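Local coordinates for vacuolar protein sorting-associated protein 53 (Saccharomyces cerevisiae, PDB 3NS4) that serves as a subunit of the Golgi-associated retrograde protein (GARP) complex in retrograde transport from early and late endosomes to the late Golgi, at residues D134-Y139 against S173-E178; K141-N146 against D193-K198. The protein carries 2 engineered substitutions. All coordinates share one frame; numbering follows the deposited sequence.

Contact 1 (D134-Y139 against S173-E178); sequences DYYETY and SAYNLE. With BA (barium ion), chain D.
Helix-against-helix packing in the α-helical C-terminal part of Vps53 brings helix 132-142 against helix 165-178, with a tyrosine-rich interface between them. The axes of the two segments approach to 9.1 Å and cross at -55°, and the nearest pair of CA atoms, those of Y136 and Y175, is 5.7 Å apart. Y136 makes the largest share of the contact. Its CG lies anti to the backbone N, which extends the ring across the helix-helix gap, and E178 CB sits over one face, displaced toward the rim. This CH-pi contact measures 3.8 Å from E178 CB to the Y136 ring centroid, 27° off the normal. The first torsion of E178, with CG anti to the carbonyl carbon, sets CG near CE2 of the same ring; the bend at chi2 then orients the carboxylate. Y136 CD1 also meets Y175 CD1 at 4.1 Å, the two side chains crossing at about a right angle.

Y175 turns an edge toward the face of Y139 in an offset edge-to-face pair, the ring centroids 5.6 Å apart and the planes at 89°. W152 meets both of these rings, and the Y175 hydroxyl has its polar partner in N146. N176 points away from helix 132-142 and binds a barium ion through its backbone O and its OD1, each 2.9 Å from the metal, with T179 O as a further ligand.

Between the two segments the attraction is therefore aromatic and apolar, whereas the polar tip of Y175 and the metal-binding atoms of N176 find their partners outside this interface.

Contact 2 (K141-N146 against D193-K198); sequences KLTNNN and DLFIFK
T143 OG1 is held by two hydrogen bonds: one joins it to the carbonyl oxygen of Y139, one helical turn earlier, and in the other it accepts a weak bond from the backbone N of N146, 3.4 Å from OG1. T143 is the first residue to leave the helical conformation, and N144 and N145 follow with positive phi, so this hydroxyl links the last turn of the helix to the loop beyond. Chi1 of T143 puts OG1 between the backbone N and the carbonyl carbon and CG2 anti to the carbonyl carbon, from where the methyl meets F195. The methyl CG2 of T143 stands 3.8 Å from the F195 ring centroid, 10° off the normal, a CH-pi contact over the middle of the ring. I196 CB lies over the opposite face, toward the rim, and L142 O approaches F195 CE1 to 3.6 Å.

The direct polar link between the segments comes from N146. Its ND2 donates to D193 O at 2.9 Å with an N-H...O angle of 156°; the acceptor lies in the amide plane of N146, but the donor stands 64° out of the carbonyl plane of D193. The other amide atom, N146 OD1, accepts from D148 N. An alanine here has no amide to donate to D193 O or accept from D148 N, and would probably leave the 193-195 loop less firmly held to the turn after helix 132-142.

A water also bridges the segments, donating to N144 O at 3.0 Å and to D193 OD1 at 3.1 Å. D193 OD2 in turn accepts from F195 N, 3.0 Å away. That bond closes an Asx turn, which leads into the 3-10 segment 196-198, so the arrangement is a loop docked on the C-terminal end of a helix within an all-helical fold.

How the contacts relate
Contact 1 and contact 2 follow one another along helix 132-142 and the turn that ends it, their centres 14 Å apart. In chain order the segments alternate: 134-139, 141-146, 173-178, 193-198. The shared helix and the turn after it thus receive first helix 165-178 and then the loop that precedes helix 201-212. The two contacts touch directly, Y175 OH lying 2.7 Å from N146 O in a probable hydrogen bond, with Y139 CE2 packed 4.0 Å from N146 O. The centre of contact 2 lies about 8 Å from the chain centre and that of contact 1 about 18 Å; together they join helix 165-178 and the 193-198 loop to helix 132-142 and the turn after it.

Contact 1 (D134-Y139 against S173-E178)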
loop_
_atom_site.group_PDB
_atom_site.type_symbol
_atom_site.label_atom_id
_atom_site.label_comp_id
_atom_site.label_asym_id
_atom_site.label_seq_id
_atom_site.Cartn_x
_atom_site.Cartn_y
_atom_site.Cartn_z
ATOM N N ASP A 134 -3.735 -20.215 0.605
ATOM C CA ASP A 134 -4.243 -19.366 1.686
ATOM C C ASP A 134 -3.863 -17.947 1.430
ATOM O O ASP A 134 -4.625 -17.030 1.764
ATOM C CB ASP A 134 -3.769 -19.791 3.086
ATOM C CG ASP A 134 -4.586 -20.950 3.669
ATOM O OD1 ASP A 134 -5.668 -21.297 3.121
ATOM O OD2 ASP A 134 -4.147 -21.507 4.698
ATOM N N TYR A 135 -2.684 -17.770 0.833
ATOM C CA TYR A 135 -2.196 -16.429 0.543
ATOM C C TYR A 135 -3.020 -15.789 -0.535
ATOM O O TYR A 135 -3.318 -14.600 -0.447
ATOM C CB TYR A 135 -0.709 -16.372 0.214
ATOM C CG TYR A 135 -0.227 -14.975 -0.122
ATOM C CD1 TYR A 135 -0.282 -13.933 0.812
ATOM C CD2 TYR A 135 0.300 -14.692 -1.367
ATOM C CE1 TYR A 135 0.172 -12.631 0.485
ATOM C CE2 TYR A 135 0.767 -13.423 -1.693
ATOM C CZ TYR A 135 0.703 -12.407 -0.776
ATOM O OH TYR A 135 1.160 -11.179 -1.174
ATOM N N TYR A 136 -3.412 -16.565 -1.537
ATOM C CA TYR A 136 -4.274 -16.007 -2.560
ATOM C C TYR A 136 -5.600 -15.539 -1.934
ATOM O O TYR A 136 -6.034 -14.406 -2.175
ATOM C CB TYR A 136 -4.535 -16.969 -3.723
ATOM C CG TYR A 136 -5.692 -16.458 -4.565
ATOM C CD1 TYR A 136 -5.532 -15.376 -5.446
ATOM C CD2 TYR A 136 -6.972 -17.010 -4.429
ATOM C CE1 TYR A 136 -6.620 -14.879 -6.186
ATOM C CE2 TYR A 136 -8.061 -16.520 -5.162
ATOM C CZ TYR A 136 -7.883 -15.454 -6.038
ATOM O OH TYR A 136 -8.975 -14.974 -6.752
ATOM N N GLU A 137 -6.233 -16.392 -1.124
ATOM C CA GLU A 137 -7.519 -16.018 -0.497
ATOM C C GLU A 137 -7.459 -14.655 0.146
ATOM O O GLU A 137 -8.362 -13.829 -0.048
ATOM C CB GLU A 137 -8.024 -17.046 0.528
ATOM C CG GLU A 137 -8.394 -18.388 -0.085
ATOM C CD GLU A 137 -9.441 -18.279 -1.222
ATOM O OE1 GLU A 137 -10.265 -17.336 -1.237
ATOM O OE2 GLU A 137 -9.442 -19.151 -2.117
ATOM N N THR A 138 -6.377 -14.405 0.872
ATOM C CA THR A 138 -6.298 -13.155 1.562
ATOM C C THR A 138 -5.822 -12.015 0.622
ATOM O O THR A 138 -6.277 -10.862 0.762
ATOM C CB THR A 138 -5.500 -13.255 2.892
ATOM O OG1 THR A 138 -4.128 -13.024 2.637
ATOM C CG2 THR A 138 -5.700 -14.626 3.595
ATOM N N TYR A 139 -4.949 -12.322 -0.343
ATOM C CA TYR A 139 -4.500 -11.287 -1.284
ATOM C C TYR A 139 -5.696 -10.722 -2.074
ATOM O O TYR A 139 -5.888 -9.494 -2.168
ATOM C CB TYR A 139 -3.421 -11.793 -2.234
ATOM C CG TYR A 139 -2.983 -10.725 -3.175
ATOM C CD1 TYR A 139 -1.818 -9.996 -2.932
ATOM C CD2 TYR A 139 -3.742 -10.396 -4.285
ATOM C CE1 TYR A 139 -1.408 -8.959 -3.792
ATOM C CE2 TYR A 139 -3.338 -9.359 -5.143
ATOM C CZ TYR A 139 -2.169 -8.650 -4.873
ATOM O OH TYR A 139 -1.780 -7.649 -5.706
ATOM N N SER A 173 1.623 -19.288 -9.064
ATOM C CA SER A 173 0.749 -20.251 -9.671
ATOM C C SER A 173 -0.624 -20.146 -9.111
ATOM O O SER A 173 -1.585 -20.179 -9.863
ATOM C CB SER A 173 1.242 -21.682 -9.460
ATOM O OG SER A 173 0.215 -22.616 -9.785
ATOM N N ALA A 174 -0.732 -20.036 -7.793
ATOM C CA ALA A 174 -2.066 -20.009 -7.190
ATOM C C ALA A 174 -2.795 -18.766 -7.646
ATOM O O ALA A 174 -3.961 -18.844 -8.062
ATOM C CB ALA A 174 -2.014 -20.116 -5.683
ATOM N N TYR A 175 -2.079 -17.644 -7.628
ATOM C CA TYR A 175 -2.638 -16.380 -8.059
ATOM C C TYR A 175 -3.106 -16.424 -9.511
ATOM O O TYR A 175 -4.280 -16.123 -9.826
ATOM C CB TYR A 175 -1.599 -15.298 -7.920
ATOM C CG TYR A 175 -2.086 -13.960 -8.374
ATOM C CD1 TYR A 175 -2.841 -13.145 -7.529
ATOM C CD2 TYR A 175 -1.775 -13.488 -9.639
ATOM C CE1 TYR A 175 -3.277 -11.877 -7.936
ATOM C CE2 TYR A 175 -2.213 -12.234 -10.063
ATOM C CZ TYR A 175 -2.965 -11.434 -9.211
ATOM O OH TYR A 175 -3.406 -10.204 -9.650
ATOM N N ASN A 176 -2.174 -16.789 -10.386
ATOM C CA ASN A 176 -2.468 -16.836 -11.788
ATOM C C ASN A 176 -3.669 -17.727 -11.996
ATOM O O ASN A 176 -4.661 -17.263 -12.522
ATOM C CB ASN A 176 -1.270 -17.303 -12.598
ATOM C CG ASN A 176 -1.639 -17.655 -14.005
ATOM O OD1 ASN A 176 -1.961 -16.800 -14.813
ATOM N ND2 ASN A 176 -1.617 -18.930 -14.304
ATOM N N LEU A 177 -3.610 -18.972 -11.533
ATOM C CA LEU A 177 -4.692 -19.952 -11.728
ATOM C C LEU A 177 -6.085 -19.409 -11.422
ATOM O O LEU A 177 -7.055 -19.841 -12.043
ATOM C CB LEU A 177 -4.455 -21.208 -10.906
ATOM C CG LEU A 177 -5.527 -22.289 -10.983
ATOM C CD1 LEU A 177 -5.405 -23.088 -12.264
ATOM C CD2 LEU A 177 -5.390 -23.206 -9.788
ATOM N N GLU A 178 -6.177 -18.455 -10.492
ATOM C CA GLU A 178 -7.479 -17.851 -10.112
ATOM C C GLU A 178 -7.801 -16.473 -10.743
ATOM O O GLU A 178 -8.909 -15.958 -10.574
ATOM C CB GLU A 178 -7.609 -17.770 -8.582
ATOM C CG GLU A 178 -7.593 -19.135 -7.860
ATOM C CD GLU A 178 -8.930 -19.897 -7.894
ATOM O OE1 GLU A 178 -10.010 -19.246 -7.837
ATOM O OE2 GLU A 178 -8.888 -21.157 -7.927
HETATM BA BA BA D . -4.827 -17.024 -15.432
#

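Contact 2 (K141-N146 against D193-K198)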
loop_
_atom_site.group_PDB
_atom_site.type_symbol
_atom_site.label_atom_id
_atom_site.label_comp_id
_atom_site.label_asym_id
_atom_site.label_seq_id
_atom_site.Cartn_x
_atom_site.Cartn_y
_atom_site.Cartn_z
ATOM N N LYS A 141 -8.823 -10.973 -1.232
ATOM C CA LYS A 141 -9.728 -10.343 -0.296
ATOM C C LYS A 141 -9.299 -8.903 -0.019
ATOM O O LYS A 141 -10.110 -7.962 -0.062
ATOM C CB LYS A 141 -9.721 -11.056 1.055
ATOM C CG LYS A 141 -10.775 -10.461 2.023
ATOM C CD LYS A 141 -10.804 -11.029 3.459
ATOM C CE LYS A 141 -9.698 -10.468 4.347
ATOM N NZ LYS A 141 -9.864 -10.847 5.777
ATOM N N LEU A 142 -8.008 -8.737 0.262
ATOM C CA LEU A 142 -7.527 -7.455 0.711
ATOM C C LEU A 142 -7.293 -6.454 -0.389
ATOM O O LEU A 142 -7.140 -5.278 -0.093
ATOM C CB LEU A 142 -6.306 -7.605 1.633
ATOM C CG LEU A 142 -6.474 -8.346 2.973
ATOM C CD1 LEU A 142 -5.192 -8.375 3.800
ATOM C CD2 LEU A 142 -7.568 -7.731 3.811
ATOM N N THR A 143 -7.267 -6.870 -1.652
ATOM C CA THR A 143 -7.037 -5.887 -2.729
ATOM C C THR A 143 -8.252 -5.790 -3.635
ATOM O O THR A 143 -8.174 -5.218 -4.727
ATOM C CB THR A 143 -5.869 -6.305 -3.597
ATOM O OG1 THR A 143 -6.137 -7.609 -4.126
ATOM C CG2 THR A 143 -4.615 -6.358 -2.790
ATOM N N ASN A 144 -9.363 -6.369 -3.177
ATOM C CA ASN A 144 -10.583 -6.457 -3.977
ATOM C C ASN A 144 -10.334 -7.067 -5.358
ATOM O O ASN A 144 -10.683 -6.475 -6.370
ATOM C CB ASN A 144 -11.314 -5.104 -4.048
ATOM C CG ASN A 144 -11.769 -4.617 -2.658
ATOM O OD1 ASN A 144 -12.716 -5.149 -2.059
ATOM N ND2 ASN A 144 -11.081 -3.610 -2.143
ATOM N N ASN A 145 -9.710 -8.245 -5.368
ATOM C CA ASN A 145 -9.419 -8.994 -6.587
ATOM C C ASN A 145 -8.606 -8.291 -7.631
ATOM O O ASN A 145 -8.835 -8.462 -8.822
ATOM C CB ASN A 145 -10.701 -9.458 -7.260
ATOM C CG ASN A 145 -11.322 -10.616 -6.559
ATOM O OD1 ASN A 145 -11.367 -10.667 -5.327
ATOM N ND2 ASN A 145 -11.816 -11.567 -7.335
ATOM N N ASN A 146 -7.652 -7.506 -7.187
ATOM C CA ASN A 146 -6.791 -6.775 -8.102
ATOM C C ASN A 146 -5.971 -7.712 -9.032
ATOM O O ASN A 146 -5.093 -8.451 -8.576
ATOM C CB ASN A 146 -5.883 -5.863 -7.276
ATOM C CG ASN A 146 -5.304 -4.750 -8.076
ATOM O OD1 ASN A 146 -5.099 -4.872 -9.278
ATOM N ND2 ASN A 146 -5.031 -3.636 -7.408
ATOM N N ASP A 193 -6.119 -0.530 -11.286
ATOM C CA ASP A 193 -6.143 -0.280 -9.837
ATOM C C ASP A 193 -4.752 -0.570 -9.288
ATOM O O ASP A 193 -4.261 -1.685 -9.417
ATOM C CB ASP A 193 -7.191 -1.171 -9.154
ATOM C CG ASP A 193 -7.330 -0.907 -7.649
ATOM O OD1 ASP A 193 -8.035 -1.719 -7.005
ATOM O OD2 ASP A 193 -6.759 0.078 -7.099
ATOM N N LEU A 194 -4.120 0.441 -8.698
ATOM C CA LEU A 194 -2.773 0.321 -8.151
ATOM C C LEU A 194 -2.752 0.026 -6.662
ATOM O O LEU A 194 -1.690 0.092 -6.035
ATOM C CB LEU A 194 -2.013 1.620 -8.358
ATOM C CG LEU A 194 -1.818 2.200 -9.755
ATOM C CD1 LEU A 194 -1.187 3.565 -9.613
ATOM C CD2 LEU A 194 -0.950 1.332 -10.628
ATOM N N PHE A 195 -3.921 -0.232 -6.077
ATOM C CA PHE A 195 -3.981 -0.546 -4.664
ATOM C C PHE A 195 -3.336 0.588 -3.872
ATOM O O PHE A 195 -3.440 1.739 -4.258
ATOM C CB PHE A 195 -3.241 -1.860 -4.454
ATOM C CG PHE A 195 -3.309 -2.396 -3.059
ATOM C CD1 PHE A 195 -4.518 -2.442 -2.361
ATOM C CD2 PHE A 195 -2.186 -2.948 -2.471
ATOM C CE1 PHE A 195 -4.594 -2.986 -1.056
ATOM C CE2 PHE A 195 -2.241 -3.500 -1.180
ATOM C CZ PHE A 195 -3.449 -3.515 -0.469
ATOM N N ILE A 196 -2.619 0.250 -2.809
ATOM C CA ILE A 196 -1.961 1.223 -1.950
ATOM C C ILE A 196 -0.933 2.106 -2.695
ATOM O O ILE A 196 -0.541 3.162 -2.210
ATOM C CB ILE A 196 -1.262 0.474 -0.791
ATOM C CG1 ILE A 196 -1.039 1.391 0.397
ATOM C CG2 ILE A 196 0.067 -0.151 -1.246
ATOM C CD1 ILE A 196 -2.289 1.896 1.063
ATOM N N PHE A 197 -0.496 1.676 -3.873
ATOM C CA PHE A 197 0.517 2.414 -4.599
ATOM C C PHE A 197 -0.082 3.609 -5.289
ATOM O O PHE A 197 0.600 4.358 -5.979
ATOM C CB PHE A 197 1.242 1.482 -5.539
ATOM C CG PHE A 197 1.757 0.259 -4.849
ATOM C CD1 PHE A 197 2.802 0.346 -3.923
ATOM C CD2 PHE A 197 1.197 -0.991 -5.099
ATOM C CE1 PHE A 197 3.279 -0.793 -3.263
ATOM C CE2 PHE A 197 1.689 -2.160 -4.452
ATOM C CZ PHE A 197 2.723 -2.042 -3.525
ATOM N N LYS A 198 -1.385 3.767 -5.090
ATOM C CA LYS A 198 -2.111 4.928 -5.562
ATOM C C LYS A 198 -1.348 6.137 -4.966
ATOM O O LYS A 198 -1.295 7.236 -5.533
ATOM C CB LYS A 198 -3.576 4.887 -5.026
ATOM C CG LYS A 198 -4.184 6.228 -5.112
ATOM C CD LYS A 198 -5.641 6.380 -4.801
ATOM C CE LYS A 198 -5.963 7.888 -5.094
ATOM N NZ LYS A 198 -7.317 8.135 -5.690
HETATM O O HOH W 1 -9.154 -4.421 -8.019
#